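Local coordinates for protein B-agarase (Saccharophagus degradans, PDB 4BQ2) that hydrolyses agarose chains as a family 50 exo-beta-agarase, probably releasing short sugar units from the chain end, at residues E318-V326 and H358-H366. Numbering follows the deposited sequence.
Sequences EDSKGLMAV and HYNYRRSAH
Arg362 reaches from edge strand 359-362 into the turn of 318-326 and is held there by backbone carbonyls. CG leaves CB opposite the carbonyl carbon (chi1 -72°), and a bend at chi2 turns the chain into the loop. CD passes 4.1 Å from both O and OE2 of Glu318. NE donates to water 2, which in turn donates to Asp319 O. CZ lies under Glu318 O, which sits 3.6 Å above the centre of the guanidinium. Asn360 ND2 lies over the opposite face, nearer its rim, and is hydrogen-bonded to Ser295 OG. At the tip, Arg362 NH1 donates to Gly322 O at 2.9 Å, close to the guanidinium plane, and to water 1. Arg362 NH2 donates to Lys321 O at 3.0 Å, less straight. It also donates to Ser292 O. These bonds fix the rotation of the group. Water 1 also donates to Glu318 OE2 and Tyr361 O.

Arg363 grips the Glu318 carboxylate side-on, although the two planes are 55° apart. Arg363 NE meets Glu318 OE2 at 2.8 Å in a nearly straight bond (176°), and NH2 meets OE1. The Arg363 backbone N bonds OE2 from the same face as NE. Arg310 forms a second salt bridge with OE1. The Met324 methyl CE lies over one face of the Arg363 guanidinium, 3.4 Å from CZ. Further along, Met324 N donates to Asn360 OD1 at 2.9 Å, and Val326 CG2 packs on Tyr359 CB.

The arrangement is a loop docked on the edge strand of a four-stranded antiparallel sheet. Arg362 bonds the successive carbonyls of Lys321 and Gly322 and so ties the turn to the strand.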
loop_
_atom_site.group_PDB
_atom_site.type_symbol
_atom_site.label_atom_id
_atom_site.label_comp_id
_atom_site.label_asym_id
_atom_site.label_seq_id
_atom_site.Cartn_x
_atom_site.Cartn_y
_atom_site.Cartn_z
ATOM N N GLU A 318 -13.563 -11.247 -2.204
ATOM C CA GLU A 318 -14.592 -10.524 -1.450
ATOM C C GLU A 318 -14.256 -9.046 -1.333
ATOM O O GLU A 318 -15.126 -8.200 -1.502
ATOM C CB GLU A 318 -14.804 -11.161 -0.061
ATOM C CG GLU A 318 -15.965 -10.540 0.737
ATOM C CD GLU A 318 -17.367 -10.930 0.229
ATOM O OE1 GLU A 318 -17.476 -11.592 -0.849
ATOM O OE2 GLU A 318 -18.379 -10.558 0.904
ATOM N N ASP A 319 -12.984 -8.736 -1.076
ATOM C CA ASP A 319 -12.526 -7.348 -0.980
ATOM C C ASP A 319 -12.839 -6.486 -2.234
ATOM O O ASP A 319 -13.033 -5.270 -2.143
ATOM C CB ASP A 319 -11.023 -7.332 -0.669
ATOM C CG ASP A 319 -10.193 -7.877 -1.812
ATOM O OD1 ASP A 319 -9.785 -7.063 -2.697
ATOM O OD2 ASP A 319 -9.945 -9.103 -1.817
ATOM N N SER A 320 -12.925 -7.137 -3.396
ATOM C CA SER A 320 -13.065 -6.453 -4.690
ATOM C C SER A 320 -14.469 -6.623 -5.271
ATOM O O SER A 320 -14.737 -6.172 -6.386
ATOM C CB SER A 320 -12.010 -6.963 -5.697
ATOM O OG SER A 320 -10.701 -6.600 -5.287
ATOM N N LYS A 321 -15.380 -7.208 -4.490
ATOM C CA LYS A 321 -16.777 -7.342 -4.909
ATOM C C LYS A 321 -17.486 -6.000 -4.920
ATOM O O LYS A 321 -17.064 -5.060 -4.258
ATOM C CB LYS A 321 -17.541 -8.339 -4.019
ATOM C CG LYS A 321 -17.003 -9.764 -4.151
ATOM C CD LYS A 321 -17.518 -10.449 -5.404
ATOM C CE LYS A 321 -18.957 -10.951 -5.222
ATOM N NZ LYS A 321 -19.468 -11.558 -6.485
ATOM N N GLY A 322 -18.563 -5.907 -5.687
ATOM C CA GLY A 322 -19.411 -4.711 -5.603
ATOM C C GLY A 322 -19.912 -4.566 -4.172
ATOM O O GLY A 322 -19.906 -5.554 -3.411
ATOM N N LEU A 323 -20.334 -3.356 -3.802
ATOM C CA LEU A 323 -21.069 -3.148 -2.534
ATOM C C LEU A 323 -22.363 -3.999 -2.528
ATOM O O LEU A 323 -23.130 -3.987 -3.498
ATOM C CB LEU A 323 -21.373 -1.662 -2.286
ATOM C CG LEU A 323 -20.179 -0.716 -2.035
ATOM C CD1 LEU A 323 -20.644 0.704 -1.712
ATOM C CD2 LEU A 323 -19.274 -1.232 -0.919
ATOM N N MET A 324 -22.578 -4.757 -1.453
ATOM C CA MET A 324 -23.695 -5.709 -1.413
ATOM C C MET A 324 -25.012 -5.023 -1.032
ATOM O O MET A 324 -25.096 -4.372 0.012
ATOM C CB MET A 324 -23.397 -6.852 -0.438
ATOM C CG MET A 324 -24.464 -7.941 -0.444
ATOM S SD MET A 324 -24.263 -9.191 0.844
ATOM C CE MET A 324 -22.821 -10.080 0.287
ATOM N N ALA A 325 -26.034 -5.185 -1.868
ATOM C CA ALA A 325 -27.345 -4.598 -1.583
ATOM C C ALA A 325 -27.949 -5.329 -0.389
ATOM O O ALA A 325 -28.273 -6.507 -0.473
ATOM C CB ALA A 325 -28.266 -4.686 -2.799
ATOM N N VAL A 326 -28.076 -4.625 0.728
ATOM C CA VAL A 326 -28.601 -5.217 1.959
ATOM C C VAL A 326 -30.143 -5.202 1.932
ATOM O O VAL A 326 -30.748 -4.132 1.796
ATOM C CB VAL A 326 -28.068 -4.476 3.199
ATOM C CG1 VAL A 326 -28.792 -4.936 4.444
ATOM C CG2 VAL A 326 -26.556 -4.681 3.344
ATOM N N HIS A 358 -26.766 2.695 1.067
ATOM C CA HIS A 358 -25.316 2.793 1.058
ATOM C C HIS A 358 -24.679 1.852 2.081
ATOM O O HIS A 358 -23.466 1.860 2.274
ATOM C CB HIS A 358 -24.846 4.261 1.130
ATOM C CG HIS A 358 -25.421 5.115 0.034
ATOM N ND1 HIS A 358 -24.931 5.100 -1.256
ATOM C CD2 HIS A 358 -26.477 5.961 0.022
ATOM C CE1 HIS A 358 -25.647 5.915 -2.008
ATOM N NE2 HIS A 358 -26.594 6.451 -1.258
ATOM N N TYR A 359 -25.515 1.035 2.722
ATOM C CA TYR A 359 -25.043 -0.094 3.514
ATOM C C TYR A 359 -24.391 -1.157 2.626
ATOM O O TYR A 359 -24.734 -1.303 1.449
ATOM C CB TYR A 359 -26.175 -0.712 4.322
ATOM C CG TYR A 359 -26.502 0.059 5.588
ATOM C CD1 TYR A 359 -25.597 0.108 6.650
ATOM C CD2 TYR A 359 -27.734 0.722 5.736
ATOM C CE1 TYR A 359 -25.894 0.812 7.812
ATOM C CE2 TYR A 359 -28.029 1.425 6.893
ATOM C CZ TYR A 359 -27.109 1.456 7.926
ATOM O OH TYR A 359 -27.405 2.163 9.079
ATOM N N ASN A 360 -23.443 -1.875 3.214
ATOM C CA ASN A 360 -22.688 -2.932 2.555
ATOM C C ASN A 360 -22.630 -4.094 3.545
ATOM O O ASN A 360 -22.880 -3.912 4.758
ATOM C CB ASN A 360 -21.272 -2.416 2.223
ATOM C CG ASN A 360 -20.390 -3.467 1.539
ATOM O OD1 ASN A 360 -20.870 -4.316 0.786
ATOM N ND2 ASN A 360 -19.088 -3.399 1.794
ATOM N N TYR A 361 -22.337 -5.287 3.040
ATOM C CA TYR A 361 -22.014 -6.408 3.916
ATOM C C TYR A 361 -20.794 -7.147 3.372
ATOM O O TYR A 361 -20.777 -7.542 2.202
ATOM C CB TYR A 361 -23.193 -7.373 4.067
ATOM C CG TYR A 361 -22.936 -8.389 5.157
ATOM C CD1 TYR A 361 -23.276 -8.113 6.489
ATOM C CD2 TYR A 361 -22.305 -9.610 4.876
ATOM C CE1 TYR A 361 -23.017 -9.034 7.493
ATOM C CE2 TYR A 361 -22.039 -10.535 5.890
ATOM C CZ TYR A 361 -22.393 -10.231 7.196
ATOM O OH TYR A 361 -22.126 -11.136 8.211
ATOM N N ARG A 362 -19.782 -7.347 4.208
ATOM C CA ARG A 362 -18.643 -8.164 3.793
ATOM C C ARG A 362 -18.667 -9.514 4.517
ATOM O O ARG A 362 -18.941 -9.566 5.705
ATOM C CB ARG A 362 -17.334 -7.404 4.026
ATOM C CG ARG A 362 -17.111 -6.246 3.053
ATOM C CD ARG A 362 -17.301 -6.663 1.588
ATOM N NE ARG A 362 -16.784 -5.661 0.647
ATOM C CZ ARG A 362 -17.267 -5.443 -0.573
ATOM N NH1 ARG A 362 -18.317 -6.129 -1.043
ATOM N NH2 ARG A 362 -16.708 -4.498 -1.330
ATOM N N ARG A 363 -18.403 -10.606 3.797
ATOM C CA ARG A 363 -18.506 -11.950 4.392
ATOM C C ARG A 363 -17.165 -12.424 4.916
ATOM O O ARG A 363 -17.080 -13.448 5.589
ATOM C CB ARG A 363 -19.127 -12.932 3.401
ATOM C CG ARG A 363 -20.518 -12.489 2.959
ATOM C CD ARG A 363 -20.916 -13.181 1.671
ATOM N NE ARG A 363 -20.403 -12.468 0.494
ATOM C CZ ARG A 363 -20.861 -12.625 -0.749
ATOM N NH1 ARG A 363 -21.864 -13.478 -1.013
ATOM N NH2 ARG A 363 -20.320 -11.922 -1.740
ATOM N N SER A 364 -16.124 -11.650 4.643
ATOM C CA SER A 364 -14.798 -11.937 5.182
ATOM C C SER A 364 -14.028 -10.627 5.352
ATOM O O SER A 364 -14.487 -9.565 4.910
ATOM C CB SER A 364 -14.030 -12.882 4.262
ATOM O OG SER A 364 -13.872 -12.276 2.992
ATOM N N ALA A 365 -12.869 -10.706 6.005
ATOM C CA ALA A 365 -11.996 -9.554 6.193
ATOM C C ALA A 365 -10.586 -10.100 6.262
ATOM O O ALA A 365 -10.399 -11.252 6.647
ATOM C CB ALA A 365 -12.332 -8.826 7.492
ATOM N N HIS A 366 -9.593 -9.294 5.896
ATOM C CA HIS A 366 -8.206 -9.756 6.022
ATOM C C HIS A 366 -7.795 -9.652 7.482
ATOM O O HIS A 366 -7.183 -10.573 8.035
ATOM C CB HIS A 366 -7.264 -8.935 5.144
ATOM C CG HIS A 366 -5.810 -9.114 5.470
ATOM N ND1 HIS A 366 -5.011 -10.066 4.855
ATOM C CD2 HIS A 366 -5.003 -8.444 6.324
ATOM C CE1 HIS A 366 -3.772 -9.956 5.314
ATOM N NE2 HIS A 366 -3.742 -8.980 6.204
HETATM O O HOH W 1 -19.722 -8.410 -0.218
HETATM O O HOH W 2 -14.144 -4.742 0.441
#